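Local coordinates for endoglucanase A (Clostridium acetobutylicum, PDB 3IK2), which probably hydrolyses internal beta-1,4-glucosidic bonds of cellulose and related glucans, at residues D51-N64 with V109-D121. Sequence-based numbering, arbitrary orientation.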
loop_
_atom_site.group_PDB
_atom_site.type_symbol
_atom_site.label_atom_id
_atom_site.label_comp_id
_atom_site.label_asym_id
_atom_site.label_seq_id
_atom_site.Cartn_x
_atom_site.Cartn_y
_atom_site.Cartn_z
ATOM N N ASP A 51 -4.333 18.419 -16.551
ATOM C CA ASP A 51 -3.838 17.571 -17.622
ATOM C C ASP A 51 -2.838 16.546 -17.115
ATOM O O ASP A 51 -2.111 16.767 -16.132
ATOM C CB ASP A 51 -3.193 18.411 -18.748
ATOM C CG ASP A 51 -4.185 19.357 -19.405
ATOM O OD1 ASP A 51 -5.399 19.181 -19.183
ATOM O OD2 ASP A 51 -3.761 20.271 -20.136
ATOM N N SER A 52 -2.806 15.405 -17.785
ATOM C CA SER A 52 -1.827 14.381 -17.441
ATOM C C SER A 52 -1.523 13.552 -18.688
ATOM O O SER A 52 -2.198 13.678 -19.723
ATOM C CB SER A 52 -2.300 13.543 -16.235
ATOM O OG SER A 52 -3.503 12.800 -16.503
ATOM N N ASN A 53 -0.504 12.702 -18.588
ATOM C CA ASN A 53 -0.094 11.862 -19.684
ATOM C C ASN A 53 0.020 10.396 -19.237
ATOM O O ASN A 53 0.627 10.085 -18.194
ATOM C CB ASN A 53 1.206 12.409 -20.296
ATOM C CG ASN A 53 1.563 11.761 -21.647
ATOM O OD1 ASN A 53 2.037 10.632 -21.694
ATOM N ND2 ASN A 53 1.365 12.501 -22.739
ATOM N N ALA A 54 -0.586 9.509 -20.028
ATOM C CA ALA A 54 -0.616 8.070 -19.741
ATOM C C ALA A 54 0.760 7.404 -19.810
ATOM O O ALA A 54 0.948 6.323 -19.233
ATOM C CB ALA A 54 -1.609 7.328 -20.679
ATOM N N GLY A 55 1.711 8.038 -20.499
ATOM C CA GLY A 55 2.989 7.386 -20.768
ATOM C C GLY A 55 2.729 6.129 -21.591
ATOM O O GLY A 55 1.731 6.022 -22.323
ATOM N N THR A 56 3.617 5.153 -21.462
ATOM C CA THR A 56 3.513 3.982 -22.311
ATOM C C THR A 56 2.357 3.026 -21.957
ATOM O O THR A 56 2.115 2.104 -22.716
ATOM C CB THR A 56 4.859 3.248 -22.433
ATOM O OG1 THR A 56 5.315 2.870 -21.120
ATOM C CG2 THR A 56 5.889 4.173 -23.153
ATOM N N ASP A 57 1.664 3.245 -20.829
ATOM C CA ASP A 57 0.419 2.484 -20.533
ATOM C C ASP A 57 -0.682 2.770 -21.562
ATOM O O ASP A 57 -1.549 1.934 -21.785
ATOM C CB ASP A 57 -0.185 2.807 -19.146
ATOM C CG ASP A 57 0.727 2.418 -17.986
ATOM O OD1 ASP A 57 1.665 1.653 -18.225
ATOM O OD2 ASP A 57 0.500 2.887 -16.831
ATOM N N TRP A 58 -0.661 3.958 -22.159
ATOM C CA TRP A 58 -1.696 4.321 -23.115
ATOM C C TRP A 58 -1.232 5.394 -24.091
ATOM O O TRP A 58 -1.662 6.551 -24.018
ATOM C CB TRP A 58 -2.977 4.764 -22.395
ATOM C CG TRP A 58 -4.220 4.588 -23.222
ATOM C CD1 TRP A 58 -4.945 5.559 -23.816
ATOM C CD2 TRP A 58 -4.867 3.346 -23.539
ATOM N NE1 TRP A 58 -6.032 5.010 -24.465
ATOM C CE2 TRP A 58 -6.009 3.654 -24.305
ATOM C CE3 TRP A 58 -4.608 2.004 -23.221
ATOM C CZ2 TRP A 58 -6.886 2.668 -24.786
ATOM C CZ3 TRP A 58 -5.479 1.024 -23.695
ATOM C CH2 TRP A 58 -6.608 1.367 -24.466
ATOM N N LYS A 59 -0.331 4.981 -24.981
ATOM C CA LYS A 59 -0.005 5.712 -26.220
ATOM C C LYS A 59 0.551 7.107 -26.018
ATOM O O LYS A 59 0.420 7.962 -26.909
ATOM C CB LYS A 59 -1.207 5.784 -27.162
ATOM C CG LYS A 59 -1.593 4.455 -27.736
ATOM C CD LYS A 59 -2.935 4.001 -27.249
ATOM C CE LYS A 59 -3.353 2.704 -27.961
ATOM N NZ LYS A 59 -4.165 1.930 -26.998
ATOM N N ASN A 60 1.196 7.314 -24.867
ATOM C CA ASN A 60 1.761 8.604 -24.501
ATOM C C ASN A 60 0.692 9.657 -24.654
ATOM O O ASN A 60 0.961 10.733 -25.155
ATOM C CB ASN A 60 2.937 8.924 -25.407
ATOM C CG ASN A 60 4.170 8.145 -25.054
ATOM O OD1 ASN A 60 4.451 7.921 -23.885
ATOM N ND2 ASN A 60 4.941 7.747 -26.070
ATOM N N GLU A 61 -0.532 9.325 -24.244
ATOM C CA GLU A 61 -1.678 10.224 -24.449
ATOM C C GLU A 61 -1.821 11.304 -23.367
ATOM O O GLU A 61 -1.864 11.005 -22.147
ATOM C CB GLU A 61 -2.964 9.413 -24.560
ATOM C CG GLU A 61 -4.197 10.243 -24.865
ATOM C CD GLU A 61 -5.429 9.387 -24.963
ATOM O OE1 GLU A 61 -5.611 8.783 -26.030
ATOM O OE2 GLU A 61 -6.189 9.305 -23.966
ATOM N N SER A 62 -1.895 12.548 -23.836
ATOM C CA SER A 62 -2.158 13.696 -22.982
ATOM C C SER A 62 -3.643 14.018 -23.051
ATOM O O SER A 62 -4.205 14.221 -24.138
ATOM C CB SER A 62 -1.342 14.900 -23.433
ATOM O OG SER A 62 -0.024 14.804 -22.950
ATOM N N ASP A 63 -4.277 14.073 -21.884
ATOM C CA ASP A 63 -5.719 14.074 -21.852
ATOM C C ASP A 63 -6.288 14.478 -20.481
ATOM O O ASP A 63 -5.551 14.835 -19.538
ATOM C CB ASP A 63 -6.249 12.687 -22.289
ATOM C CG ASP A 63 -5.791 11.577 -21.361
ATOM O OD1 ASP A 63 -5.456 11.893 -20.194
ATOM O OD2 ASP A 63 -5.752 10.402 -21.786
ATOM N N ASN A 64 -7.605 14.399 -20.381
ATOM C CA ASN A 64 -8.320 14.786 -19.173
ATOM C C ASN A 64 -8.632 13.567 -18.280
ATOM O O ASN A 64 -9.550 13.615 -17.479
ATOM C CB ASN A 64 -9.640 15.473 -19.555
ATOM C CG ASN A 64 -10.638 14.501 -20.236
ATOM O OD1 ASN A 64 -10.331 13.334 -20.476
ATOM N ND2 ASN A 64 -11.829 14.990 -20.532
ATOM N N VAL A 109 5.423 18.017 -16.919
ATOM C CA VAL A 109 4.013 17.645 -16.742
ATOM C C VAL A 109 3.259 18.115 -17.980
ATOM O O VAL A 109 3.719 19.042 -18.641
ATOM C CB VAL A 109 3.369 18.254 -15.469
ATOM C CG1 VAL A 109 4.051 17.733 -14.227
ATOM C CG2 VAL A 109 3.363 19.825 -15.516
ATOM N N ALA A 110 2.126 17.479 -18.290
ATOM C CA ALA A 110 1.402 17.744 -19.548
ATOM C C ALA A 110 0.976 19.184 -19.610
ATOM O O ALA A 110 0.420 19.727 -18.632
ATOM C CB ALA A 110 0.206 16.848 -19.695
ATOM N N ALA A 111 1.275 19.818 -20.746
ATOM C CA ALA A 111 0.802 21.163 -21.005
ATOM C C ALA A 111 -0.625 21.168 -21.618
ATOM O O ALA A 111 -1.333 22.142 -21.524
ATOM C CB ALA A 111 1.784 21.903 -21.898
ATOM N N ASP A 112 -1.059 20.077 -22.229
ATOM C CA ASP A 112 -2.351 20.115 -22.938
ATOM C C ASP A 112 -3.112 18.789 -22.884
ATOM O O ASP A 112 -2.776 17.903 -22.093
ATOM C CB ASP A 112 -2.203 20.648 -24.388
ATOM C CG ASP A 112 -1.219 19.811 -25.253
ATOM O OD1 ASP A 112 -1.238 18.561 -25.214
ATOM O OD2 ASP A 112 -0.422 20.439 -26.002
ATOM N N GLN A 113 -4.165 18.689 -23.692
ATOM C CA GLN A 113 -4.925 17.457 -23.840
ATOM C C GLN A 113 -4.959 17.069 -25.298
ATOM O O GLN A 113 -6.018 16.706 -25.803
ATOM C CB GLN A 113 -6.361 17.628 -23.345
ATOM C CG GLN A 113 -6.460 17.873 -21.855
ATOM C CD GLN A 113 -7.888 18.128 -21.384
ATOM O OE1 GLN A 113 -8.861 17.853 -22.113
ATOM N NE2 GLN A 113 -8.022 18.611 -20.142
ATOM N N SER A 114 -3.810 17.126 -25.963
ATOM C CA SER A 114 -3.753 16.920 -27.419
ATOM C C SER A 114 -3.747 15.462 -27.852
ATOM O O SER A 114 -3.626 15.196 -29.030
ATOM C CB SER A 114 -2.590 17.682 -28.077
ATOM O OG SER A 114 -1.340 17.357 -27.479
ATOM N N GLY A 115 -3.892 14.526 -26.913
ATOM C CA GLY A 115 -4.020 13.115 -27.265
ATOM C C GLY A 115 -2.686 12.371 -27.361
ATOM O O GLY A 115 -1.711 12.772 -26.729
ATOM N N PRO A 116 -2.632 11.285 -28.159
ATOM C CA PRO A 116 -1.370 10.534 -28.280
ATOM C C PRO A 116 -0.235 11.418 -28.782
ATOM O O PRO A 116 -0.403 12.115 -29.778
ATOM C CB PRO A 116 -1.693 9.423 -29.287
ATOM C CG PRO A 116 -3.170 9.291 -29.274
ATOM C CD PRO A 116 -3.708 10.683 -28.972
ATOM N N LEU A 117 0.888 11.432 -28.062
ATOM C CA LEU A 117 2.041 12.245 -28.443
ATOM C C LEU A 117 3.000 11.448 -29.316
ATOM O O LEU A 117 3.063 10.205 -29.236
ATOM C CB LEU A 117 2.753 12.771 -27.196
ATOM C CG LEU A 117 2.333 14.097 -26.524
ATOM C CD1 LEU A 117 1.009 14.742 -26.999
ATOM C CD2 LEU A 117 2.345 14.001 -25.073
ATOM N N ALA A 118 3.711 12.172 -30.175
ATOM C CA ALA A 118 4.723 11.591 -31.060
ATOM C C ALA A 118 6.038 11.541 -30.309
ATOM O O ALA A 118 6.245 12.292 -29.352
ATOM C CB ALA A 118 4.873 12.430 -32.344
ATOM N N ASN A 119 6.917 10.646 -30.754
ATOM C CA ASN A 119 8.262 10.494 -30.193
ATOM C C ASN A 119 9.074 11.756 -30.327
ATOM O O ASN A 119 9.984 12.006 -29.552
ATOM C CB ASN A 119 8.955 9.309 -30.843
ATOM C CG ASN A 119 8.312 8.002 -30.449
ATOM O OD1 ASN A 119 7.765 7.894 -29.343
ATOM N ND2 ASN A 119 8.351 7.003 -31.338
ATOM N N THR A 120 8.690 12.558 -31.314
ATOM C CA THR A 120 9.217 13.880 -31.541
ATOM C C THR A 120 8.810 14.901 -30.448
ATOM O O THR A 120 9.423 15.980 -30.362
ATOM C CB THR A 120 8.742 14.378 -32.930
ATOM O OG1 THR A 120 9.075 13.385 -33.906
ATOM C CG2 THR A 120 9.440 15.637 -33.303
ATOM N N ASP A 121 7.799 14.569 -29.631
ATOM C CA ASP A 121 7.293 15.487 -28.612
ATOM C C ASP A 121 8.040 15.388 -27.278
ATOM O O ASP A 121 7.659 16.028 -26.276
ATOM C CB ASP A 121 5.789 15.282 -28.398
ATOM C CG ASP A 121 4.971 15.700 -29.599
ATOM O OD1 ASP A 121 5.388 16.658 -30.272
ATOM O OD2 ASP A 121 3.918 15.056 -29.871
HETATM O O HOH W 1 1.405 8.029 -29.187
HETATM O O HOH W 2 4.975 8.378 -28.597
HETATM O O HOH W 3 7.638 6.397 -26.706
HETATM O O HOH W 4 0.646 17.387 -23.284
#
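Ser-62 and Gly-115 form an antiparallel hydrogen-bonded pair, Ser-62 N giving a nearly straight bond to Gly-115 O (2.9 Å, 171°) and Gly-115 N returning one to Ser-62 O (2.8 Å), while Leu-117 N continues the pairing by reaching Asn-60 O. In the adjoining non-hydrogen-bonded pair, Glu-61 and Pro-116 lie side by side on one sheet face, the extended chain of Glu-61 passing Gly-115 with CG and reaching the proline ring with OE1. On the face opposite Glu-61 and Pro-116, Ser-62 OG is gripped by the amide of Asn-53, whose ND2 donates almost in its own plane (2.7 Å), and by a water shared with Asp-112 OD1. With CG anti to the backbone N (chi1 -168°), Asn-53 can serve Ser-62 through ND2 and close an Asx turn through OD1, which accepts from Gly-55 N. Leu-117 CD2 and Ala-110 CB both pack against this hydroxyl, 3.3 and 3.9 Å from Ser-62 OG. The extended Gln-113 crosses Asp-51 at about a right angle, and its NE2 meets Asp-51 OD1 at 2.9 Å, on the syn side but tilted 26° from the carboxylate plane. Two more waters join Asn-60 ND2 to Asn-119 OD1. Strand 115-116 thus joins the hairpin of 52-53 and 61-63 as a third, outer strand, leaving 61-63 central; Leu-117 and Asn-53 rest on Trp-128 of strand 128-132, while Gln-113 and Ser-52 touch helix 65-69.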